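Local coordinates for protein Dot/Icm T4SS effector (PDB 6VVE) that is an effector kinase of Legionella pneumophila, activated by host inositol hexakisphosphate, that binds ADP and manganese in its nucleotide site, at residues Ile108-Leu119 with Asp205-Asp213. Residues are numbered along the deposited sequence; the frame is centred on the assembly and turned at random.
Sequences INLHIIEQQFFL and DLDGGFRYD. With ADP (adenosine-5'-diphosphate), chain C.
Gln115 meets Phe210 because its CG stands anti to its own carbonyl carbon (chi1 -69°) and the chain runs extended beyond it, carrying the amide from helix 102-121 to the backbone of the facing loop. There Gln115 OE1 accepts the N-H of Phe210, 2.8 Å from its N, in an almost straight bond (175°), the donor tilted from the carbonyl plane. The other end of the amide is engaged as well: NE2 donates to a water that in turn donates to Gly208 O, so the Phe210 N-H bond and the water's bond to NE2 together fix the rotation of the group. Gln115 CG meets the edge of the Phe210 ring in its plane, while Leu119 CD1 reaches the edge at CE2, 4.1 Å away.

In protein kinase terms, Asp205-Leu206-Asp207 probably occupies the DFG position, with leucine and aspartate in place of phenylalanine and glycine, and the helix is consistent with helix C. Asp205 belongs to the ADP pocket, and Asp207 is salt-bridged to Lys94, which also binds ADP. A type I turn from Leu206 to Gly209 lays its backbone against two isoleucines: Ile108 CG2 lies 3.7 Å from Asp207 O, and Ile112 CG1 packs 3.8 Å from Gly209 CA.

Farther along, Tyr212 places OH over one face of the His111 imidazole, 3.1 Å from ND1; the ring planes are nearly parallel (16°) but slid apart, with little overlap.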
# COMPACT_ATOMS: atom_id res chain seq x y z
N ILE A 108 -11.77 -10.01 1.55
CA ILE A 108 -10.87 -8.90 1.27
C ILE A 108 -10.90 -7.90 2.41
O ILE A 108 -9.85 -7.42 2.86
CB ILE A 108 -11.24 -8.23 -0.07
CG1 ILE A 108 -10.88 -9.16 -1.24
CG2 ILE A 108 -10.54 -6.89 -0.21
CD1 ILE A 108 -11.47 -8.73 -2.56
N ASN A 109 -12.10 -7.56 2.90
CA ASN A 109 -12.21 -6.59 3.99
C ASN A 109 -11.45 -7.05 5.22
O ASN A 109 -10.75 -6.26 5.85
CB ASN A 109 -13.69 -6.37 4.34
CG ASN A 109 -14.40 -5.45 3.35
OD1 ASN A 109 -13.78 -4.84 2.49
ND2 ASN A 109 -15.71 -5.37 3.47
N LEU A 110 -11.56 -8.33 5.57
CA LEU A 110 -10.83 -8.84 6.72
C LEU A 110 -9.33 -8.68 6.54
O LEU A 110 -8.62 -8.29 7.47
CB LEU A 110 -11.19 -10.32 6.95
CG LEU A 110 -10.81 -10.90 8.31
CD1 LEU A 110 -11.77 -12.03 8.69
CD2 LEU A 110 -9.39 -11.40 8.32
N HIS A 111 -8.82 -8.96 5.34
CA HIS A 111 -7.39 -8.82 5.10
C HIS A 111 -6.98 -7.36 5.09
O HIS A 111 -5.89 -7.01 5.58
CB HIS A 111 -7.00 -9.51 3.79
CG HIS A 111 -6.89 -10.99 3.91
ND1 HIS A 111 -5.70 -11.63 4.23
CD2 HIS A 111 -7.81 -11.97 3.77
CE1 HIS A 111 -5.91 -12.93 4.27
NE2 HIS A 111 -7.18 -13.17 4.00
N ILE A 112 -7.83 -6.48 4.55
CA ILE A 112 -7.52 -5.05 4.55
C ILE A 112 -7.44 -4.52 5.97
O ILE A 112 -6.56 -3.73 6.31
CB ILE A 112 -8.56 -4.27 3.72
CG1 ILE A 112 -8.36 -4.58 2.23
CG2 ILE A 112 -8.45 -2.79 4.00
CD1 ILE A 112 -9.33 -3.83 1.30
N ILE A 113 -8.37 -4.95 6.84
CA ILE A 113 -8.34 -4.51 8.23
C ILE A 113 -7.04 -4.95 8.89
O ILE A 113 -6.36 -4.16 9.55
CB ILE A 113 -9.57 -5.05 8.99
CG1 ILE A 113 -10.85 -4.40 8.47
CG2 ILE A 113 -9.40 -4.81 10.48
CD1 ILE A 113 -12.11 -5.15 8.82
N GLU A 114 -6.67 -6.22 8.72
CA GLU A 114 -5.41 -6.71 9.26
C GLU A 114 -4.24 -5.92 8.69
O GLU A 114 -3.29 -5.57 9.40
CB GLU A 114 -5.25 -8.19 8.96
CG GLU A 114 -6.30 -9.07 9.65
CD GLU A 114 -6.16 -10.53 9.27
OE1 GLU A 114 -5.89 -10.83 8.10
OE2 GLU A 114 -6.31 -11.39 10.17
N GLN A 115 -4.29 -5.61 7.39
CA GLN A 115 -3.20 -4.86 6.77
C GLN A 115 -3.17 -3.43 7.30
O GLN A 115 -2.09 -2.86 7.49
CB GLN A 115 -3.35 -4.89 5.25
CG GLN A 115 -3.09 -6.29 4.67
CD GLN A 115 -3.57 -6.44 3.24
OE1 GLN A 115 -3.88 -5.46 2.57
NE2 GLN A 115 -3.61 -7.67 2.77
N GLN A 116 -4.34 -2.84 7.54
CA GLN A 116 -4.39 -1.53 8.18
C GLN A 116 -3.70 -1.56 9.54
O GLN A 116 -2.94 -0.64 9.89
CB GLN A 116 -5.83 -1.07 8.32
CG GLN A 116 -6.00 0.40 8.72
CD GLN A 116 -5.93 1.34 7.53
OE1 GLN A 116 -4.93 1.37 6.81
NE2 GLN A 116 -7.00 2.08 7.30
N PHE A 117 -3.93 -2.61 10.32
CA PHE A 117 -3.27 -2.72 11.62
C PHE A 117 -1.76 -2.85 11.46
O PHE A 117 -0.99 -2.26 12.23
CB PHE A 117 -3.82 -3.90 12.42
CG PHE A 117 -5.05 -3.57 13.22
CD1 PHE A 117 -4.93 -2.94 14.46
CD2 PHE A 117 -6.31 -3.86 12.75
CE1 PHE A 117 -6.05 -2.62 15.20
CE2 PHE A 117 -7.44 -3.54 13.48
CZ PHE A 117 -7.31 -2.92 14.71
N PHE A 118 -1.31 -3.63 10.48
CA PHE A 118 0.12 -3.69 10.18
C PHE A 118 0.66 -2.30 9.90
O PHE A 118 1.70 -1.90 10.46
CB PHE A 118 0.37 -4.61 8.99
CG PHE A 118 1.80 -4.59 8.51
CD1 PHE A 118 2.24 -3.62 7.62
CD2 PHE A 118 2.71 -5.54 8.96
CE1 PHE A 118 3.55 -3.59 7.19
CE2 PHE A 118 4.03 -5.51 8.52
CZ PHE A 118 4.44 -4.54 7.64
N LEU A 119 -0.03 -1.53 9.05
CA LEU A 119 0.43 -0.19 8.72
C LEU A 119 0.51 0.69 9.96
O LEU A 119 1.49 1.42 10.15
CB LEU A 119 -0.49 0.44 7.68
CG LEU A 119 -0.53 -0.20 6.30
CD1 LEU A 119 -1.56 0.52 5.40
CD2 LEU A 119 0.84 -0.21 5.66
N ASP A 205 -5.50 2.69 -5.36
CA ASP A 205 -5.78 1.47 -6.12
C ASP A 205 -5.46 0.23 -5.30
O ASP A 205 -4.90 -0.74 -5.81
CB ASP A 205 -5.01 1.46 -7.44
CG ASP A 205 -5.56 0.46 -8.44
OD1 ASP A 205 -6.72 0.03 -8.29
OD2 ASP A 205 -4.83 0.09 -9.38
N LEU A 206 -5.83 0.26 -4.01
CA LEU A 206 -5.62 -0.85 -3.10
C LEU A 206 -6.92 -1.53 -2.68
O LEU A 206 -6.97 -2.14 -1.60
CB LEU A 206 -4.85 -0.36 -1.86
CG LEU A 206 -3.40 0.05 -2.05
CD1 LEU A 206 -2.86 0.74 -0.80
CD2 LEU A 206 -2.53 -1.16 -2.39
N ASP A 207 -7.97 -1.44 -3.50
CA ASP A 207 -9.26 -1.97 -3.08
C ASP A 207 -9.28 -3.49 -3.01
O ASP A 207 -10.25 -4.06 -2.50
CB ASP A 207 -10.36 -1.48 -4.03
CG ASP A 207 -10.01 -1.68 -5.49
OD1 ASP A 207 -9.03 -1.05 -5.97
OD2 ASP A 207 -10.70 -2.47 -6.15
N GLY A 208 -8.26 -4.16 -3.52
CA GLY A 208 -8.08 -5.58 -3.29
C GLY A 208 -7.15 -5.90 -2.14
O GLY A 208 -6.84 -7.08 -1.92
N GLY A 209 -6.68 -4.91 -1.40
CA GLY A 209 -5.67 -5.13 -0.39
C GLY A 209 -4.30 -5.34 -1.02
O GLY A 209 -4.12 -5.36 -2.24
N PHE A 210 -3.31 -5.51 -0.15
CA PHE A 210 -1.97 -5.79 -0.62
C PHE A 210 -1.86 -7.24 -1.09
O PHE A 210 -2.62 -8.12 -0.65
CB PHE A 210 -0.93 -5.53 0.46
CG PHE A 210 -0.87 -4.10 0.91
CD1 PHE A 210 -0.40 -3.12 0.06
CD2 PHE A 210 -1.26 -3.75 2.19
CE1 PHE A 210 -0.34 -1.80 0.48
CE2 PHE A 210 -1.20 -2.44 2.61
CZ PHE A 210 -0.74 -1.47 1.75
N ARG A 211 -0.92 -7.49 -1.98
CA ARG A 211 -0.56 -8.85 -2.34
C ARG A 211 0.38 -9.43 -1.28
O ARG A 211 1.06 -8.70 -0.55
CB ARG A 211 0.10 -8.90 -3.71
CG ARG A 211 -0.87 -8.68 -4.87
CD ARG A 211 -0.14 -8.82 -6.20
NE ARG A 211 -1.00 -8.50 -7.34
CZ ARG A 211 -0.58 -8.42 -8.60
NH1 ARG A 211 0.70 -8.64 -8.89
NH2 ARG A 211 -1.43 -8.13 -9.57
N TYR A 212 0.40 -10.76 -1.21
CA TYR A 212 1.28 -11.48 -0.31
C TYR A 212 1.39 -12.90 -0.81
O TYR A 212 0.51 -13.39 -1.53
CB TYR A 212 0.77 -11.43 1.14
CG TYR A 212 -0.69 -11.81 1.27
CD1 TYR A 212 -1.07 -13.12 1.47
CD2 TYR A 212 -1.69 -10.85 1.18
CE1 TYR A 212 -2.41 -13.47 1.58
CE2 TYR A 212 -3.02 -11.19 1.28
CZ TYR A 212 -3.38 -12.50 1.47
OH TYR A 212 -4.70 -12.84 1.60
N ASP A 213 2.47 -13.57 -0.42
CA ASP A 213 2.69 -14.94 -0.88
C ASP A 213 1.78 -15.91 -0.13
O ASP A 213 1.56 -15.78 1.08
CB ASP A 213 4.15 -15.35 -0.68
CG ASP A 213 4.46 -16.68 -1.35
OD1 ASP A 213 4.43 -16.73 -2.61
OD2 ASP A 213 4.71 -17.65 -0.63
PB ADP C . -6.62 2.62 -11.57
O1B ADP C . -5.11 2.61 -11.58
O2B ADP C . -7.22 3.66 -12.48
O3B ADP C . -7.27 1.25 -11.66
PA ADP C . -8.46 3.57 -9.61
O1A ADP C . -8.56 3.20 -8.15
O2A ADP C . -9.46 3.02 -10.59
O3A ADP C . -6.98 3.13 -10.07
O5' ADP C . -8.49 5.16 -9.68
C5' ADP C . -8.77 5.86 -10.89
C4' ADP C . -8.70 7.34 -10.64
O4' ADP C . -9.67 7.76 -9.66
C3' ADP C . -7.32 7.81 -10.13
O3' ADP C . -6.42 8.14 -11.16
C2' ADP C . -7.68 9.04 -9.27
O2' ADP C . -7.62 10.22 -10.04
C1' ADP C . -9.13 8.78 -8.80
N9 ADP C . -9.07 8.32 -7.40
C8 ADP C . -8.96 7.03 -7.01
N7 ADP C . -8.91 6.94 -5.65
C5 ADP C . -9.00 8.19 -5.17
C6 ADP C . -9.01 8.81 -3.83
N6 ADP C . -8.93 8.03 -2.73
N1 ADP C . -9.11 10.16 -3.75
C2 ADP C . -9.19 10.94 -4.85
N3 ADP C . -9.18 10.43 -6.10
C4 ADP C . -9.10 9.10 -6.32
O HOH W 1 -5.01 -8.56 0.10